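Local coordinates for protein AvrRxo1-ORF1 (Xanthomonas oryzae pv. oryzicola, PDB 4Z8T) that is a type III effector with a polynucleotide kinase-like domain, probably phosphorylating a nucleotide-type substrate, and is bound by its partner AvrRxo1-ORF2, at residues A[52-57]-A[90-95]; A[65-70]-A[154-159]; A[179-184]-A[239-244]. All blocks are in the same frame, centred on the assembly; numbering follows the deposited sequence.

Contact 1: residues A[52-57]-A[90-95]; sequences LTLAES and AAALKK
Helices 34-60 and 87-95 run roughly antiparallel here, the axes of segments 52-57 and 90-95 approaching to 8.6 Å at 143° between their N-to-C directions. The small Ala92 suits the close approach: its CB points at the other helix and lies against Leu54 CD2 and Ser57 OG. On the apolar side the CD2 branch of Leu54 makes the contacts. It lies 3.7 Å from CB of Ala92 and rests on the carbonyl O of the same residue, while the leucine crosses Leu93 obliquely, CD2 to CD2 at 3.9 Å.

One polar clasp closes the interface beside this apolar patch. In Ser57, chi1 of 179° sets OG anti to the backbone N, where it accepts a hydrogen bond of 2.7 Å from NZ of Lys95. The lysine is extended beyond CG, so CD and CE pass against OG and CB of Ser57 before NZ reaches OG. Lysine suits this exposed margin, since its methylenes pack on the serine and its ammonium supplies the donor. CG2 of Thr53 meets CB of Lys95 more loosely; Thr53 OG1 is bonded to Ser49 O of its own helix. The arrangement is plain helix-helix packing on the flank of a P-loop NTPase-type fold, where it joins helix 34-60, which precedes strand 66-71, to helix 87-95.

Contact 2: residues A[65-70]-A[154-159]; sequences PTLFAL and IVVDKR. With SO4 (sulfate ion), chain C.
Strands 66-71 and 154-157 are parallel neighbours in the sheet of a P-loop NTPase-type fold, and strand 66-71 leads into the probable Walker A loop. Four backbone bonds zip the pair together, alternating in direction as parallel strands require: Ile154 N to Thr66 O, Phe68 N to Ile154 O, Val156 N to Phe68 O and Leu70 N to Val156 O. The last is almost straight, with 175° at its hydrogen. All four donors lie nearly along the C=O axes of their acceptors.

Leu67 shows how one face of the sheet is filled. CB leaves the strand and chi1 (-171°) sets CG anti to the backbone N; CG then lies between CG1 of Ile154 and CG2 of Val156, and CD2 closes obliquely on CG2 of Val156 at 3.8 Å. Helix 163-176 covers this side through Tyr169 and Leu172. Aliphatic residues suit this buried face because their methyls pack against one another and against the helix.

The other face carries Phe68, Val155 and Leu70. The Phe68 ring has the methyl CG2 of Thr66 over one face and Ile154 O at its edge, and CB touches CG2 of Val155 at 4.2 Å; helix 87-95 covers this face through Val88 and Leu89.

At the C-terminal end the carbonyl oxygens Leu70 O and Lys158 O stand only 2.9 Å apart. Two acceptors would repel, but Lys78 NZ, the lysine of the probable Walker A pattern, bonds to both. Arg159 leads beyond the strand: its NE and NH2 bond to Asn73 and Thr74, NH2 also to Ser98 O of the AvrRxo1-ORF2 chain, and NH1 donates at 2.9 Å to O2 of a sulfate, probably from the crystallisation liquor, that Ser161 OG also binds.

Contact 3: residues A[179-184]-A[239-244]; sequences KVELCD and NYRLFG. With ACT (acetate ion), chain I.
Parallel strands 179-185 and 238-245 continue the sheet of the kinase-type core, and at the C-terminal end of segment 179-184 Asp184 touches residues of the probable Walker A loop. Five backbone hydrogen bonds join the strands, from Asn239 N to Val180 O at one end to Phe243 N to Asp184 O at the other.

On the face of Leu182 and Asp184, Tyr240 has CG anti to the backbone N (chi1 173°) and its side chain lies beside that of Leu182, pointing the same way, CD2 to CD2 at 3.6 Å. Its phenol OH donates to the anti lone pair of Asp184 OD2 at 2.8 Å; ring and carboxylate planes stand 75° apart. Tyrosine suits this place because its ring packs while its hydroxyl serves the buried acid.

The opposite face is more polar. Asn239 ND2 donates to the syn lone pair of Glu181 OE1 at 3.3 Å, while Asn239 OD1 accepts from Gly259 N. Cys183 SG sits 3.3 Å above the Arg241 guanidinium plane, offset toward NH2, and a water links Arg241 NE to Glu181 OE2 and Leu182 O. The Glu181 OE2 to Arg241 NH2 salt bridge is long, at 4.0 Å; Arg241 NH1 binds Lys85 O. Lys179 NZ holds an acetate, probably from the crystallisation liquor. Since Asp184 OD2 also forms salt bridges with Arg71 and Arg224, its buried carboxylate is probably held ionised.

Contacts 2 and 3 are buried and belong to one sheet, in which strands 66-71 and 179-185 are neighbours: Leu67 N probably bonds to Lys179 O and Ala69 N to Glu181 O, so the two pairings form a continuous four-strand parallel array. Contact 1, partly buried, lies outside that sheet, and its helices pack against it, Leu54 CD1 meeting Val155 CG2 at 4.2 Å. The chemistry follows this layout. Contact 2 joins its strands by backbone bonds and mainly aliphatic packing, with its charges near the C-terminal end; contact 3 adds side-chain hydrogen bonds and a long ion pair between its strands; the helix pair rests on apolar packing and one side-chain bond.

Contact 1: residues A[52-57]-A[90-95]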
loop_
_atom_site.group_PDB
_atom_site.type_symbol
_atom_site.label_atom_id
_atom_site.label_comp_id
_atom_site.label_asym_id
_atom_site.label_seq_id
_atom_site.Cartn_x
_atom_site.Cartn_y
_atom_site.Cartn_z
ATOM N N LEU A 52 -30.397 -17.879 -27.227
ATOM C CA LEU A 52 -31.722 -17.438 -27.641
ATOM C C LEU A 52 -32.695 -17.573 -26.484
ATOM O O LEU A 52 -33.571 -16.730 -26.302
ATOM C CB LEU A 52 -32.202 -18.233 -28.860
ATOM C CG LEU A 52 -33.484 -17.752 -29.541
ATOM C CD1 LEU A 52 -33.376 -16.298 -29.970
ATOM C CD2 LEU A 52 -33.790 -18.643 -30.743
ATOM N N THR A 53 -32.543 -18.634 -25.697
ATOM C CA THR A 53 -33.372 -18.798 -24.505
ATOM C C THR A 53 -33.178 -17.604 -23.568
ATOM O O THR A 53 -34.155 -17.013 -23.096
ATOM C CB THR A 53 -33.043 -20.109 -23.775
ATOM O OG1 THR A 53 -33.406 -21.211 -24.614
ATOM C CG2 THR A 53 -33.820 -20.210 -22.480
ATOM N N LEU A 54 -31.923 -17.236 -23.331
ATOM C CA LEU A 54 -31.617 -16.071 -22.497
ATOM C C LEU A 54 -32.301 -14.838 -23.058
ATOM O O LEU A 54 -32.993 -14.112 -22.338
ATOM C CB LEU A 54 -30.107 -15.815 -22.453
ATOM C CG LEU A 54 -29.197 -16.703 -21.607
ATOM C CD1 LEU A 54 -27.784 -16.118 -21.621
ATOM C CD2 LEU A 54 -29.714 -16.838 -20.178
ATOM N N ALA A 55 -32.118 -14.616 -24.355
ATOM C CA ALA A 55 -32.660 -13.418 -24.992
ATOM C C ALA A 55 -34.179 -13.348 -24.907
ATOM O O ALA A 55 -34.742 -12.277 -24.668
ATOM C CB ALA A 55 -32.197 -13.329 -26.436
ATOM N N GLU A 56 -34.848 -14.479 -25.100
ATOM C CA GLU A 56 -36.305 -14.474 -25.040
ATOM C C GLU A 56 -36.784 -14.253 -23.615
ATOM O O GLU A 56 -37.791 -13.572 -23.400
ATOM C CB GLU A 56 -36.888 -15.777 -25.596
ATOM C CG GLU A 56 -36.672 -16.004 -27.089
ATOM C CD GLU A 56 -37.514 -15.107 -27.983
ATOM O OE1 GLU A 56 -38.335 -14.313 -27.475
ATOM O OE2 GLU A 56 -37.358 -15.202 -29.222
ATOM N N SER A 57 -36.072 -14.815 -22.634
ATOM C CA SER A 57 -36.402 -14.554 -21.228
ATOM C C SER A 57 -36.286 -13.083 -20.885
ATOM O O SER A 57 -37.208 -12.506 -20.303
ATOM C CB SER A 57 -35.519 -15.377 -20.279
ATOM O OG SER A 57 -35.829 -15.106 -18.914
ATOM N N ALA A 90 -30.445 -12.904 -13.749
ATOM C CA ALA A 90 -30.509 -14.085 -12.889
ATOM C C ALA A 90 -31.673 -14.974 -13.287
ATOM O O ALA A 90 -31.533 -16.203 -13.334
ATOM C CB ALA A 90 -30.623 -13.695 -11.434
ATOM N N ALA A 91 -32.820 -14.361 -13.573
ATOM C CA ALA A 91 -34.001 -15.108 -13.983
ATOM C C ALA A 91 -33.754 -15.841 -15.296
ATOM O O ALA A 91 -34.213 -16.972 -15.496
ATOM C CB ALA A 91 -35.196 -14.154 -14.118
ATOM N N ALA A 92 -33.056 -15.181 -16.214
ATOM C CA ALA A 92 -32.740 -15.785 -17.496
ATOM C C ALA A 92 -31.734 -16.927 -17.373
ATOM O O ALA A 92 -31.917 -17.989 -17.970
ATOM C CB ALA A 92 -32.225 -14.724 -18.456
ATOM N N LEU A 93 -30.659 -16.699 -16.629
ATOM C CA LEU A 93 -29.621 -17.716 -16.474
ATOM C C LEU A 93 -30.160 -18.960 -15.780
ATOM O O LEU A 93 -29.653 -20.064 -15.985
ATOM C CB LEU A 93 -28.438 -17.154 -15.692
ATOM C CG LEU A 93 -27.595 -16.118 -16.440
ATOM C CD1 LEU A 93 -26.632 -15.396 -15.492
ATOM C CD2 LEU A 93 -26.836 -16.778 -17.590
ATOM N N LYS A 94 -31.184 -18.789 -14.960
ATOM C CA LYS A 94 -31.798 -19.944 -14.312
ATOM C C LYS A 94 -32.351 -20.896 -15.371
ATOM O O LYS A 94 -32.238 -22.119 -15.242
ATOM C CB LYS A 94 -32.900 -19.491 -13.360
ATOM C CG LYS A 94 -33.336 -20.543 -12.361
ATOM C CD LYS A 94 -34.470 -20.011 -11.504
ATOM C CE LYS A 94 -34.876 -21.021 -10.445
ATOM N NZ LYS A 94 -36.013 -20.513 -9.635
ATOM N N LYS A 95 -32.906 -20.333 -16.440
ATOM C CA LYS A 95 -33.550 -21.129 -17.488
ATOM C C LYS A 95 -32.559 -21.914 -18.344
ATOM O O LYS A 95 -32.932 -22.882 -19.003
ATOM C CB LYS A 95 -34.429 -20.232 -18.367
ATOM C CG LYS A 95 -35.590 -19.610 -17.611
ATOM C CD LYS A 95 -36.378 -18.637 -18.490
ATOM C CE LYS A 95 -37.454 -17.916 -17.679
ATOM N NZ LYS A 95 -37.948 -16.648 -18.314
#

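Contact 2: residues A[65-70]-A[154-159]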
loop_
_atom_site.group_PDB
_atom_site.type_symbol
_atom_site.label_atom_id
_atom_site.label_comp_id
_atom_site.label_asym_id
_atom_site.label_seq_id
_atom_site.Cartn_x
_atom_site.Cartn_y
_atom_site.Cartn_z
ATOM N N PRO A 65 -33.078 -4.143 -25.769
ATOM C CA PRO A 65 -31.877 -4.862 -26.207
ATOM C C PRO A 65 -30.641 -4.343 -25.491
ATOM O O PRO A 65 -30.384 -3.131 -25.468
ATOM C CB PRO A 65 -31.816 -4.562 -27.709
ATOM C CG PRO A 65 -33.257 -4.422 -28.083
ATOM C CD PRO A 65 -33.896 -3.701 -26.915
ATOM N N THR A 66 -29.912 -5.267 -24.865
ATOM C CA THR A 66 -28.878 -4.920 -23.901
ATOM C C THR A 66 -27.699 -5.860 -24.083
ATOM O O THR A 66 -27.873 -7.045 -24.395
ATOM C CB THR A 66 -29.431 -5.063 -22.452
ATOM O OG1 THR A 66 -30.456 -4.079 -22.232
ATOM C CG2 THR A 66 -28.343 -4.842 -21.404
ATOM N N LEU A 67 -26.500 -5.312 -23.926
ATOM C CA LEU A 67 -25.284 -6.108 -23.780
ATOM C C LEU A 67 -24.951 -6.078 -22.297
ATOM O O LEU A 67 -24.561 -5.040 -21.763
ATOM C CB LEU A 67 -24.141 -5.491 -24.606
ATOM C CG LEU A 67 -22.810 -6.235 -24.794
ATOM C CD1 LEU A 67 -22.023 -5.616 -25.960
ATOM C CD2 LEU A 67 -21.973 -6.193 -23.548
ATOM N N PHE A 68 -25.129 -7.205 -21.612
ATOM C CA PHE A 68 -24.742 -7.292 -20.207
ATOM C C PHE A 68 -23.273 -7.673 -20.163
ATOM O O PHE A 68 -22.886 -8.739 -20.656
ATOM C CB PHE A 68 -25.548 -8.382 -19.486
ATOM C CG PHE A 68 -26.987 -8.031 -19.278
ATOM C CD1 PHE A 68 -27.937 -8.357 -20.240
ATOM C CD2 PHE A 68 -27.393 -7.366 -18.134
ATOM C CE1 PHE A 68 -29.276 -8.038 -20.051
ATOM C CE2 PHE A 68 -28.725 -7.038 -17.942
ATOM C CZ PHE A 68 -29.670 -7.372 -18.906
ATOM N N ALA A 69 -22.451 -6.795 -19.598
ATOM C CA ALA A 69 -21.007 -6.994 -19.558
ATOM C C ALA A 69 -20.615 -7.227 -18.102
ATOM O O ALA A 69 -20.912 -6.411 -17.232
ATOM C CB ALA A 69 -20.285 -5.758 -20.127
ATOM N N LEU A 70 -19.980 -8.360 -17.830
ATOM C CA LEU A 70 -19.485 -8.646 -16.491
ATOM C C LEU A 70 -17.967 -8.532 -16.512
ATOM O O LEU A 70 -17.264 -9.461 -16.922
ATOM C CB LEU A 70 -19.901 -10.056 -16.059
ATOM C CG LEU A 70 -21.382 -10.344 -16.307
ATOM C CD1 LEU A 70 -21.747 -11.800 -15.982
ATOM C CD2 LEU A 70 -22.210 -9.386 -15.489
ATOM N N ILE A 154 -27.569 -9.918 -25.019
ATOM C CA ILE A 154 -26.483 -10.889 -24.924
ATOM C C ILE A 154 -25.664 -10.621 -23.672
ATOM O O ILE A 154 -25.731 -9.543 -23.088
ATOM C CB ILE A 154 -25.562 -10.871 -26.176
ATOM C CG1 ILE A 154 -24.861 -9.513 -26.319
ATOM C CG2 ILE A 154 -26.351 -11.203 -27.433
ATOM C CD1 ILE A 154 -23.923 -9.419 -27.544
ATOM N N VAL A 155 -24.883 -11.614 -23.266
ATOM C CA VAL A 155 -24.060 -11.485 -22.070
ATOM C C VAL A 155 -22.611 -11.747 -22.412
ATOM O O VAL A 155 -22.289 -12.773 -23.012
ATOM C CB VAL A 155 -24.479 -12.494 -20.978
ATOM C CG1 VAL A 155 -23.676 -12.249 -19.696
ATOM C CG2 VAL A 155 -25.954 -12.401 -20.704
ATOM N N VAL A 156 -21.737 -10.815 -22.044
ATOM C CA VAL A 156 -20.310 -10.964 -22.292
ATOM C C VAL A 156 -19.641 -11.141 -20.943
ATOM O O VAL A 156 -19.685 -10.265 -20.085
ATOM C CB VAL A 156 -19.722 -9.757 -23.044
ATOM C CG1 VAL A 156 -18.215 -9.950 -23.286
ATOM C CG2 VAL A 156 -20.437 -9.575 -24.370
ATOM N N ASP A 157 -19.063 -12.325 -20.766
ATOM C CA ASP A 157 -18.498 -12.769 -19.521
ATOM C C ASP A 157 -17.002 -12.977 -19.755
ATOM O O ASP A 157 -16.564 -14.089 -20.031
ATOM C CB ASP A 157 -19.165 -14.105 -19.185
ATOM C CG ASP A 157 -18.743 -14.649 -17.859
ATOM O OD1 ASP A 157 -18.123 -13.901 -17.071
ATOM O OD2 ASP A 157 -19.049 -15.832 -17.602
ATOM N N LYS A 158 -16.233 -11.892 -19.681
ATOM C CA LYS A 158 -14.809 -11.896 -19.981
ATOM C C LYS A 158 -14.170 -10.932 -19.009
ATOM O O LYS A 158 -14.868 -10.140 -18.365
ATOM C CB LYS A 158 -14.545 -11.391 -21.402
ATOM C CG LYS A 158 -15.078 -12.272 -22.519
ATOM C CD LYS A 158 -14.690 -11.660 -23.856
ATOM C CE LYS A 158 -15.263 -12.441 -25.015
ATOM N NZ LYS A 158 -14.576 -12.052 -26.276
ATOM N N ARG A 159 -12.846 -10.975 -18.907
ATOM C CA ARG A 159 -12.165 -10.058 -18.002
ATOM C C ARG A 159 -12.421 -8.601 -18.370
ATOM O O ARG A 159 -12.621 -7.759 -17.483
ATOM C CB ARG A 159 -10.665 -10.337 -17.964
ATOM C CG ARG A 159 -9.929 -9.506 -16.903
ATOM C CD ARG A 159 -8.444 -9.845 -16.777
ATOM N NE ARG A 159 -8.245 -11.204 -16.282
ATOM C CZ ARG A 159 -7.987 -12.254 -17.051
ATOM N NH1 ARG A 159 -7.899 -12.108 -18.363
ATOM N NH2 ARG A 159 -7.839 -13.459 -16.508
HETATM S S SO4 C . -8.037 -9.480 -21.002
HETATM O O1 SO4 C . -9.035 -8.597 -20.413
HETATM O O2 SO4 C . -7.033 -9.862 -20.014
HETATM O O3 SO4 C . -7.368 -8.802 -22.117
HETATM O O4 SO4 C . -8.689 -10.683 -21.515
#

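Contact 3: residues A[179-184]-A[239-244]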
loop_
_atom_site.group_PDB
_atom_site.type_symbol
_atom_site.label_atom_id
_atom_site.label_comp_id
_atom_site.label_asym_id
_atom_site.label_seq_id
_atom_site.Cartn_x
_atom_site.Cartn_y
_atom_site.Cartn_z
ATOM N N LYS A 179 -28.126 -1.323 -25.303
ATOM C CA LYS A 179 -27.604 -0.617 -24.131
ATOM C C LYS A 179 -26.460 -1.461 -23.584
ATOM O O LYS A 179 -26.423 -2.663 -23.823
ATOM C CB LYS A 179 -28.675 -0.523 -23.043
ATOM C CG LYS A 179 -29.803 0.428 -23.344
ATOM C CD LYS A 179 -29.329 1.860 -23.244
ATOM C CE LYS A 179 -30.494 2.820 -23.372
ATOM N NZ LYS A 179 -29.994 4.213 -23.556
ATOM N N VAL A 180 -25.528 -0.837 -22.869
ATOM C CA VAL A 180 -24.516 -1.587 -22.136
ATOM C C VAL A 180 -24.839 -1.536 -20.652
ATOM O O VAL A 180 -24.863 -0.459 -20.058
ATOM C CB VAL A 180 -23.100 -1.024 -22.366
ATOM C CG1 VAL A 180 -22.087 -1.806 -21.536
ATOM C CG2 VAL A 180 -22.738 -1.105 -23.832
ATOM N N GLU A 181 -25.095 -2.695 -20.053
ATOM C CA GLU A 181 -25.298 -2.775 -18.618
ATOM C C GLU A 181 -24.055 -3.455 -18.073
ATOM O O GLU A 181 -23.855 -4.646 -18.275
ATOM C CB GLU A 181 -26.546 -3.599 -18.297
ATOM C CG GLU A 181 -26.939 -3.583 -16.838
ATOM C CD GLU A 181 -27.518 -2.240 -16.385
ATOM O OE1 GLU A 181 -27.951 -1.415 -17.245
ATOM O OE2 GLU A 181 -27.555 -2.015 -15.149
ATOM N N LEU A 182 -23.202 -2.690 -17.402
ATOM C CA LEU A 182 -21.896 -3.200 -17.014
ATOM C C LEU A 182 -21.791 -3.304 -15.507
ATOM O O LEU A 182 -22.005 -2.323 -14.779
ATOM C CB LEU A 182 -20.786 -2.305 -17.570
ATOM C CG LEU A 182 -19.389 -2.943 -17.522
ATOM C CD1 LEU A 182 -18.557 -2.473 -18.701
ATOM C CD2 LEU A 182 -18.655 -2.662 -16.210
ATOM N N CYS A 183 -21.466 -4.505 -15.036
ATOM C CA CYS A 183 -21.109 -4.710 -13.641
ATOM C C CYS A 183 -19.642 -5.043 -13.621
ATOM O O CYS A 183 -19.183 -5.895 -14.376
ATOM C CB CYS A 183 -21.892 -5.878 -13.027
ATOM S SG CYS A 183 -23.541 -5.405 -12.467
ATOM N N ASP A 184 -18.907 -4.339 -12.772
ATOM C CA ASP A 184 -17.460 -4.454 -12.678
ATOM C C ASP A 184 -17.189 -4.950 -11.259
ATOM O O ASP A 184 -17.642 -4.348 -10.290
ATOM C CB ASP A 184 -16.877 -3.058 -12.903
ATOM C CG ASP A 184 -15.376 -3.051 -13.064
ATOM O OD1 ASP A 184 -14.745 -4.131 -13.057
ATOM O OD2 ASP A 184 -14.826 -1.939 -13.200
ATOM N N ASN A 239 -25.661 1.654 -18.048
ATOM C CA ASN A 239 -25.372 1.879 -16.638
ATOM C C ASN A 239 -24.138 1.105 -16.214
ATOM O O ASN A 239 -23.803 0.093 -16.821
ATOM C CB ASN A 239 -26.568 1.487 -15.776
ATOM C CG ASN A 239 -27.796 2.317 -16.099
ATOM O OD1 ASN A 239 -27.761 3.545 -16.016
ATOM N ND2 ASN A 239 -28.867 1.655 -16.525
ATOM N N TYR A 240 -23.480 1.607 -15.172
ATOM C CA TYR A 240 -22.238 1.035 -14.647
ATOM C C TYR A 240 -22.339 0.890 -13.128
ATOM O O TYR A 240 -22.730 1.821 -12.431
ATOM C CB TYR A 240 -21.051 1.949 -14.992
ATOM C CG TYR A 240 -19.758 1.518 -14.337
ATOM C CD1 TYR A 240 -19.442 1.933 -13.043
ATOM C CD2 TYR A 240 -18.863 0.685 -14.997
ATOM C CE1 TYR A 240 -18.280 1.529 -12.424
ATOM C CE2 TYR A 240 -17.677 0.280 -14.382
ATOM C CZ TYR A 240 -17.400 0.706 -13.092
ATOM O OH TYR A 240 -16.228 0.316 -12.477
ATOM N N ARG A 241 -21.953 -0.279 -12.608
ATOM C CA ARG A 241 -21.828 -0.454 -11.160
ATOM C C ARG A 241 -20.529 -1.166 -10.870
ATOM O O ARG A 241 -20.168 -2.119 -11.573
ATOM C CB ARG A 241 -22.986 -1.293 -10.607
ATOM C CG ARG A 241 -24.299 -0.534 -10.511
ATOM C CD ARG A 241 -25.425 -1.466 -10.064
ATOM N NE ARG A 241 -25.804 -2.373 -11.153
ATOM C CZ ARG A 241 -26.413 -3.538 -10.966
ATOM N NH1 ARG A 241 -26.698 -3.937 -9.731
ATOM N NH2 ARG A 241 -26.712 -4.302 -12.005
ATOM N N LEU A 242 -19.833 -0.707 -9.838
ATOM C CA LEU A 242 -18.568 -1.295 -9.418
ATOM C C LEU A 242 -18.746 -1.872 -8.035
ATOM O O LEU A 242 -19.148 -1.172 -7.124
ATOM C CB LEU A 242 -17.494 -0.211 -9.324
ATOM C CG LEU A 242 -16.168 -0.616 -8.652
ATOM C CD1 LEU A 242 -15.467 -1.774 -9.380
ATOM C CD2 LEU A 242 -15.269 0.620 -8.631
ATOM N N PHE A 243 -18.420 -3.153 -7.876
ATOM C CA PHE A 243 -18.525 -3.792 -6.562
ATOM C C PHE A 243 -17.143 -4.196 -6.142
ATOM O O PHE A 243 -16.406 -4.751 -6.942
ATOM C CB PHE A 243 -19.413 -5.043 -6.630
ATOM C CG PHE A 243 -20.851 -4.745 -6.938
ATOM C CD1 PHE A 243 -21.742 -4.416 -5.929
ATOM C CD2 PHE A 243 -21.306 -4.758 -8.251
ATOM C CE1 PHE A 243 -23.081 -4.126 -6.229
ATOM C CE2 PHE A 243 -22.640 -4.474 -8.547
ATOM C CZ PHE A 243 -23.515 -4.156 -7.550
ATOM N N GLY A 244 -16.792 -3.908 -4.893
ATOM C CA GLY A 244 -15.492 -4.261 -4.362
ATOM C C GLY A 244 -15.685 -5.147 -3.155
ATOM O O GLY A 244 -16.819 -5.391 -2.743
HETATM C C ACT I . -28.359 3.318 -26.716
HETATM O O ACT I . -29.124 3.944 -25.953
HETATM O OXT ACT I . -28.847 2.286 -27.245
HETATM C CH3 ACT I . -26.957 3.795 -26.978
HETATM O O HOH W 1 -24.937 -1.788 -13.994
#